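Local coordinates for BamaA.19900.a (Balamuthia mandrillaris, PDB 6VZZ), which probably phosphorylates glucose at the 6-hydroxyl at the expense of ATP, as a glucokinase of the actin-like ATPase clan, at residues G220-S225 / A254-E258; R330-G336 / D368-Q374. All blocks are in the same frame, centred on the assembly; numbering follows the deposited sequence.

In the fold
Both contacts lie in the part of the chain built on the mixed sheet 167-171, 370-374, 331-335, 186-191, 195-201, 213-216. Contact 2 joins two neighbouring parallel strands inside that sheet. Contact 1 pairs two loops, one following the edge strand 213-216 and the other leading to helix 263-276. The contacts come in series along the chain, contact 1 closing before contact 2 opens. Their centres are about 21 Å apart and their nearest atoms about 12 Å, so they do not touch. Helix 303-327 links them, because side chains of both pack on it. Contact 1 supplies H221 and E258 to the glucose pocket and faces the second subunit; contact 2 is part of the sheet itself.

Contact 1 of 2, residues G220-S225 / A254-E258; sequences GHVAIS and AIEYE. With BGC (beta-D-glucopyranose), chain B.
Segments 220-225 and 254-258 are loops that cross at a single bridge. G220 and H221 end a 3-10 turn; V222 to S225 are extended, as are A254 to E256, whereas Y257 and E258 have helical backbone angles. The bridge joins A223 and E256, CA to CA 4.5 Å, in the pattern of a non-hydrogen-bonded antiparallel pair: I224 N to I255 O and Y257 N to V222 O, both 3.1 Å, flank it. E258 N bonds G220 O at 2.9 Å. I224 CG2 lies over a face of the Y257 ring (chi1 m), 3.8 Å from its centroid, a CH-pi contact. A weak bond joins S225 N to Y257 OH at 3.2 Å. Outside the segments, Y257 and V222 pack on helix 303-327. The loop pairing presents H221 and E258 to the glucose pocket at the subunit interface. There K362 of the second subunit pairs with E256 OE2, and W365 of the second subunit meets the H221 ring edge-to-face. Glucose O1 donates to E258 OE1 at 2.6 Å. H221 (chi1 m) ND1 donates to E256 OE1 and NE2 to glucose O2, both at 2.7 Å. If both hold at once, the ring is a positively charged imidazolium, consistent with E256 positioning H221 for the sugar.

Contact 2 of 2, residues R330-G336 / D368-Q374; sequences RGMLLAG and DIDLFTQ
Strands 331-335 and 370-374 run parallel, their axes 4.5 Å apart at closest approach and crossing at -16°. The register pairs G331 with D370 (CA to CA 4.2 Å), M332 with L371 (5.0 Å), L333 with F372 (4.7 Å) and L334 with T373 (4.5 Å).

Backbone hydrogen bonds form the parallel ladder. D370 N donates to R330 O at 3.1 Å. M332 N to D370 O, F372 N to M332 O and L334 N to F372 O are each 2.8 Å. Q374 N to L334 O is 2.9 Å. The side chain of Q374 (chi1 t, chi2 t) extends the ladder: its OE1 accepts from G336 N at 2.9 Å. G336 has phi 110°, psi 153°, where a CB would jam against the carbonyl O of A335.

Apolar packing occurs on both faces. M332, L334, L371 and T373 share one: L371 CD1 meets M332 CE at 3.6 Å and L334 CG at 3.9 Å. M332 and L334 also pack on helix 303-327. L333, D370 and F372 share the other, with L333 CG 4.1 Å from F372 CD2. G331 has no CB; one would crowd D370 CB (3.2 Å).

The polar ends find partners outside the two segments: R330 NH1 with D184 of a calcium site, D370 OD1 with A174 N, T373 OG1 with N343. R330 NE stays 4.1 Å from D370 OD2, beyond a salt bridge.

L187 and L189 bond the other edge of 331-335; strand 167-171 flanks 370-374, antiparallel to it. Adjacent parallel strands joined through helices make a beta-alpha-beta crossover, here inside a mixed sheet, as in the actin-like ATPase fold.

Contact 1 of 2, residues G220-S225 / A254-E258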
loop_
_atom_site.group_PDB
_atom_site.type_symbol
_atom_site.label_atom_id
_atom_site.label_comp_id
_atom_site.label_asym_id
_atom_site.label_seq_id
_atom_site.Cartn_x
_atom_site.Cartn_y
_atom_site.Cartn_z
ATOM N N GLY A 220 4.542 -1.655 8.523
ATOM C CA GLY A 220 4.893 -2.525 9.629
ATOM C C GLY A 220 3.888 -2.474 10.761
ATOM O O GLY A 220 3.833 -3.399 11.581
ATOM N N HIS A 221 3.072 -1.424 10.812
ATOM C CA HIS A 221 2.158 -1.208 11.918
ATOM C C HIS A 221 0.723 -1.617 11.605
ATOM O O HIS A 221 -0.157 -1.408 12.443
ATOM C CB HIS A 221 2.233 0.256 12.355
ATOM C CG HIS A 221 3.620 0.689 12.716
ATOM N ND1 HIS A 221 4.242 0.295 13.883
ATOM C CD2 HIS A 221 4.516 1.458 12.054
ATOM C CE1 HIS A 221 5.457 0.811 13.927
ATOM N NE2 HIS A 221 5.647 1.521 12.830
ATOM N N VAL A 222 0.459 -2.216 10.437
ATOM C CA VAL A 222 -0.892 -2.695 10.151
ATOM C C VAL A 222 -1.154 -3.985 10.919
ATOM O O VAL A 222 -0.238 -4.757 11.231
ATOM C CB VAL A 222 -1.115 -2.894 8.637
ATOM C CG1 VAL A 222 -0.828 -1.614 7.870
ATOM C CG2 VAL A 222 -0.306 -4.074 8.112
ATOM N N ALA A 223 -2.427 -4.216 11.232
ATOM C CA ALA A 223 -2.830 -5.431 11.923
ATOM C C ALA A 223 -2.479 -6.667 11.105
ATOM O O ALA A 223 -2.513 -6.653 9.871
ATOM C CB ALA A 223 -4.327 -5.402 12.196
ATOM N N ILE A 224 -2.146 -7.749 11.804
ATOM C CA ILE A 224 -1.752 -8.995 11.161
ATOM C C ILE A 224 -2.952 -9.670 10.505
ATOM O O ILE A 224 -4.106 -9.308 10.759
ATOM C CB ILE A 224 -1.089 -9.933 12.186
ATOM C CG1 ILE A 224 -1.949 -10.046 13.443
ATOM C CG2 ILE A 224 0.270 -9.401 12.573
ATOM C CD1 ILE A 224 -3.045 -11.048 13.356
ATOM N N SER A 225 -2.682 -10.680 9.685
ATOM C CA SER A 225 -3.682 -11.564 9.130
ATOM C C SER A 225 -3.527 -12.971 9.693
ATOM O O SER A 225 -2.411 -13.404 9.983
ATOM C CB SER A 225 -3.566 -11.609 7.604
ATOM O OG SER A 225 -4.217 -10.492 7.044
ATOM N N ALA A 254 -5.775 -6.071 17.937
ATOM C CA ALA A 254 -5.017 -7.031 17.149
ATOM C C ALA A 254 -3.602 -6.512 16.946
ATOM O O ALA A 254 -3.401 -5.329 16.655
ATOM C CB ALA A 254 -5.693 -7.263 15.800
ATOM N N ILE A 255 -2.613 -7.398 17.087
ATOM C CA ILE A 255 -1.224 -6.934 17.095
ATOM C C ILE A 255 -0.798 -6.476 15.701
ATOM O O ILE A 255 -1.390 -6.836 14.675
ATOM C CB ILE A 255 -0.280 -8.017 17.641
ATOM C CG1 ILE A 255 -0.053 -9.133 16.627
ATOM C CG2 ILE A 255 -0.844 -8.615 18.911
ATOM C CD1 ILE A 255 1.006 -10.139 17.093
ATOM N N GLU A 256 0.230 -5.636 15.672
ATOM C CA GLU A 256 0.843 -5.193 14.428
ATOM C C GLU A 256 1.858 -6.224 13.977
ATOM O O GLU A 256 2.401 -6.982 14.785
ATOM C CB GLU A 256 1.551 -3.843 14.594
ATOM C CG GLU A 256 0.786 -2.794 15.369
ATOM C CD GLU A 256 1.566 -1.500 15.505
ATOM O OE1 GLU A 256 2.807 -1.524 15.335
ATOM O OE2 GLU A 256 0.935 -0.452 15.770
ATOM N N TYR A 257 2.118 -6.244 12.663
ATOM C CA TYR A 257 3.150 -7.140 12.150
ATOM C C TYR A 257 4.476 -6.899 12.862
ATOM O O TYR A 257 5.209 -7.853 13.158
ATOM C CB TYR A 257 3.308 -6.974 10.638
ATOM C CG TYR A 257 2.334 -7.800 9.820
ATOM C CD1 TYR A 257 2.510 -9.170 9.666
ATOM C CD2 TYR A 257 1.237 -7.210 9.194
ATOM C CE1 TYR A 257 1.622 -9.927 8.918
ATOM C CE2 TYR A 257 0.353 -7.959 8.451
ATOM C CZ TYR A 257 0.545 -9.319 8.316
ATOM O OH TYR A 257 -0.340 -10.074 7.569
ATOM N N GLU A 258 4.779 -5.630 13.186
ATOM C CA GLU A 258 6.013 -5.300 13.894
ATOM C C GLU A 258 6.049 -5.899 15.299
ATOM O O GLU A 258 7.136 -6.069 15.865
ATOM C CB GLU A 258 6.195 -3.781 13.967
ATOM C CG GLU A 258 7.538 -3.349 14.554
ATOM C CD GLU A 258 7.760 -1.842 14.519
ATOM O OE1 GLU A 258 7.885 -1.282 13.411
ATOM O OE2 GLU A 258 7.808 -1.213 15.601
HETATM C C2 BGC B . 8.789 2.968 11.933
HETATM C C3 BGC B . 9.178 3.191 10.480
HETATM C C4 BGC B . 10.585 2.663 10.230
HETATM C C5 BGC B . 10.667 1.208 10.677
HETATM C C6 BGC B . 12.036 0.590 10.515
HETATM C C1 BGC B . 8.953 1.494 12.268
HETATM O O1 BGC B . 8.532 1.220 13.555
HETATM O O2 BGC B . 7.446 3.383 12.151
HETATM O O3 BGC B . 9.088 4.568 10.146
HETATM O O4 BGC B . 10.889 2.724 8.844
HETATM O O5 BGC B . 10.314 1.125 12.065
HETATM O O6 BGC B . 13.049 1.426 11.033
#

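Contact 2 of 2, residues R330-G336 / D368-Q374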
loop_
_atom_site.group_PDB
_atom_site.type_symbol
_atom_site.label_atom_id
_atom_site.label_comp_id
_atom_site.label_asym_id
_atom_site.label_seq_id
_atom_site.Cartn_x
_atom_site.Cartn_y
_atom_site.Cartn_z
ATOM N N ARG A 330 6.632 -5.983 -8.954
ATOM C CA ARG A 330 7.304 -7.020 -9.718
ATOM C C ARG A 330 8.255 -7.855 -8.864
ATOM O O ARG A 330 8.510 -9.022 -9.191
ATOM C CB ARG A 330 8.070 -6.388 -10.886
ATOM C CG ARG A 330 9.083 -7.304 -11.535
ATOM C CD ARG A 330 9.151 -7.091 -13.023
ATOM N NE ARG A 330 10.199 -7.908 -13.624
ATOM C CZ ARG A 330 10.566 -7.840 -14.900
ATOM N NH1 ARG A 330 9.973 -6.982 -15.718
ATOM N NH2 ARG A 330 11.533 -8.629 -15.354
ATOM N N GLY A 331 8.767 -7.293 -7.775
ATOM C CA GLY A 331 9.722 -8.008 -6.959
ATOM C C GLY A 331 9.789 -7.355 -5.601
ATOM O O GLY A 331 9.124 -6.349 -5.339
ATOM N N MET A 332 10.603 -7.951 -4.731
ATOM C CA MET A 332 10.801 -7.395 -3.404
ATOM C C MET A 332 12.232 -7.633 -2.951
ATOM O O MET A 332 12.890 -8.581 -3.383
ATOM C CB MET A 332 9.807 -7.968 -2.387
ATOM C CG MET A 332 9.618 -9.450 -2.471
ATOM S SD MET A 332 8.496 -10.075 -1.199
ATOM C CE MET A 332 8.891 -11.808 -1.341
ATOM N N LEU A 333 12.710 -6.744 -2.087
ATOM C CA LEU A 333 14.079 -6.774 -1.590
ATOM C C LEU A 333 14.045 -6.818 -0.070
ATOM O O LEU A 333 13.451 -5.938 0.562
ATOM C CB LEU A 333 14.861 -5.550 -2.071
ATOM C CG LEU A 333 15.206 -5.445 -3.563
ATOM C CD1 LEU A 333 14.014 -5.062 -4.434
ATOM C CD2 LEU A 333 16.328 -4.452 -3.736
ATOM N N LEU A 334 14.657 -7.848 0.513
ATOM C CA LEU A 334 14.891 -7.899 1.954
ATOM C C LEU A 334 16.221 -7.211 2.240
ATOM O O LEU A 334 17.272 -7.671 1.780
ATOM C CB LEU A 334 14.904 -9.343 2.463
ATOM C CG LEU A 334 13.622 -10.148 2.178
ATOM C CD1 LEU A 334 13.716 -11.589 2.671
ATOM C CD2 LEU A 334 12.432 -9.450 2.806
ATOM N N ALA A 335 16.175 -6.102 2.972
ATOM C CA ALA A 335 17.332 -5.235 3.123
ATOM C C ALA A 335 17.678 -5.057 4.594
ATOM O O ALA A 335 16.916 -5.431 5.488
ATOM C CB ALA A 335 17.082 -3.872 2.471
ATOM N N GLY A 336 18.840 -4.470 4.824
ATOM C CA GLY A 336 19.396 -4.195 6.131
ATOM C C GLY A 336 20.602 -5.075 6.404
ATOM O O GLY A 336 20.735 -6.178 5.860
ATOM N N ASP A 368 5.213 -15.156 -10.115
ATOM C CA ASP A 368 6.366 -14.654 -10.859
ATOM C C ASP A 368 6.997 -13.419 -10.210
ATOM O O ASP A 368 7.626 -12.599 -10.885
ATOM C CB ASP A 368 5.966 -14.369 -12.307
ATOM C CG ASP A 368 5.695 -15.655 -13.099
ATOM O OD1 ASP A 368 6.549 -16.578 -13.049
ATOM O OD2 ASP A 368 4.627 -15.749 -13.758
ATOM N N ILE A 369 6.855 -13.286 -8.900
ATOM C CA ILE A 369 7.433 -12.173 -8.163
ATOM C C ILE A 369 8.868 -12.526 -7.798
ATOM O O ILE A 369 9.127 -13.609 -7.260
ATOM C CB ILE A 369 6.595 -11.866 -6.913
ATOM C CG1 ILE A 369 5.214 -11.363 -7.341
ATOM C CG2 ILE A 369 7.308 -10.879 -5.982
ATOM C CD1 ILE A 369 4.766 -10.120 -6.615
ATOM N N ASP A 370 9.803 -11.628 -8.112
ATOM C CA ASP A 370 11.200 -11.818 -7.746
ATOM C C ASP A 370 11.417 -11.494 -6.270
ATOM O O ASP A 370 10.775 -10.609 -5.704
ATOM C CB ASP A 370 12.120 -10.933 -8.595
ATOM C CG ASP A 370 12.198 -11.369 -10.045
ATOM O OD1 ASP A 370 12.633 -12.510 -10.329
ATOM O OD2 ASP A 370 11.826 -10.548 -10.913
ATOM N N LEU A 371 12.335 -12.220 -5.644
ATOM C CA LEU A 371 12.728 -11.950 -4.267
ATOM C C LEU A 371 14.243 -11.843 -4.215
ATOM O O LEU A 371 14.951 -12.763 -4.645
ATOM C CB LEU A 371 12.222 -13.036 -3.313
ATOM C CG LEU A 371 12.813 -13.027 -1.895
ATOM C CD1 LEU A 371 12.511 -11.717 -1.188
ATOM C CD2 LEU A 371 12.311 -14.213 -1.072
ATOM N N PHE A 372 14.735 -10.715 -3.717
ATOM C CA PHE A 372 16.158 -10.502 -3.521
ATOM C C PHE A 372 16.403 -10.303 -2.038
ATOM O O PHE A 372 15.517 -9.863 -1.300
ATOM C CB PHE A 372 16.682 -9.289 -4.305
ATOM C CG PHE A 372 16.322 -9.308 -5.759
ATOM C CD1 PHE A 372 17.023 -10.099 -6.646
ATOM C CD2 PHE A 372 15.282 -8.543 -6.239
ATOM C CE1 PHE A 372 16.698 -10.127 -7.988
ATOM C CE2 PHE A 372 14.947 -8.568 -7.581
ATOM C CZ PHE A 372 15.659 -9.367 -8.461
ATOM N N THR A 373 17.604 -10.643 -1.596
ATOM C CA THR A 373 17.951 -10.419 -0.207
ATOM C C THR A 373 19.375 -9.888 -0.149
ATOM O O THR A 373 20.229 -10.276 -0.952
ATOM C CB THR A 373 17.772 -11.704 0.626
ATOM O OG1 THR A 373 17.796 -11.382 2.023
ATOM C CG2 THR A 373 18.857 -12.738 0.305
ATOM N N GLN A 374 19.608 -8.960 0.770
ATOM C CA GLN A 374 20.916 -8.336 0.888
ATOM C C GLN A 374 21.904 -9.328 1.486
ATOM O O GLN A 374 21.606 -9.984 2.488
ATOM C CB GLN A 374 20.816 -7.077 1.746
ATOM C CG GLN A 374 22.078 -6.240 1.784
ATOM C CD GLN A 374 21.911 -4.963 2.599
ATOM O OE1 GLN A 374 20.811 -4.420 2.719
ATOM N NE2 GLN A 374 23.006 -4.484 3.165
#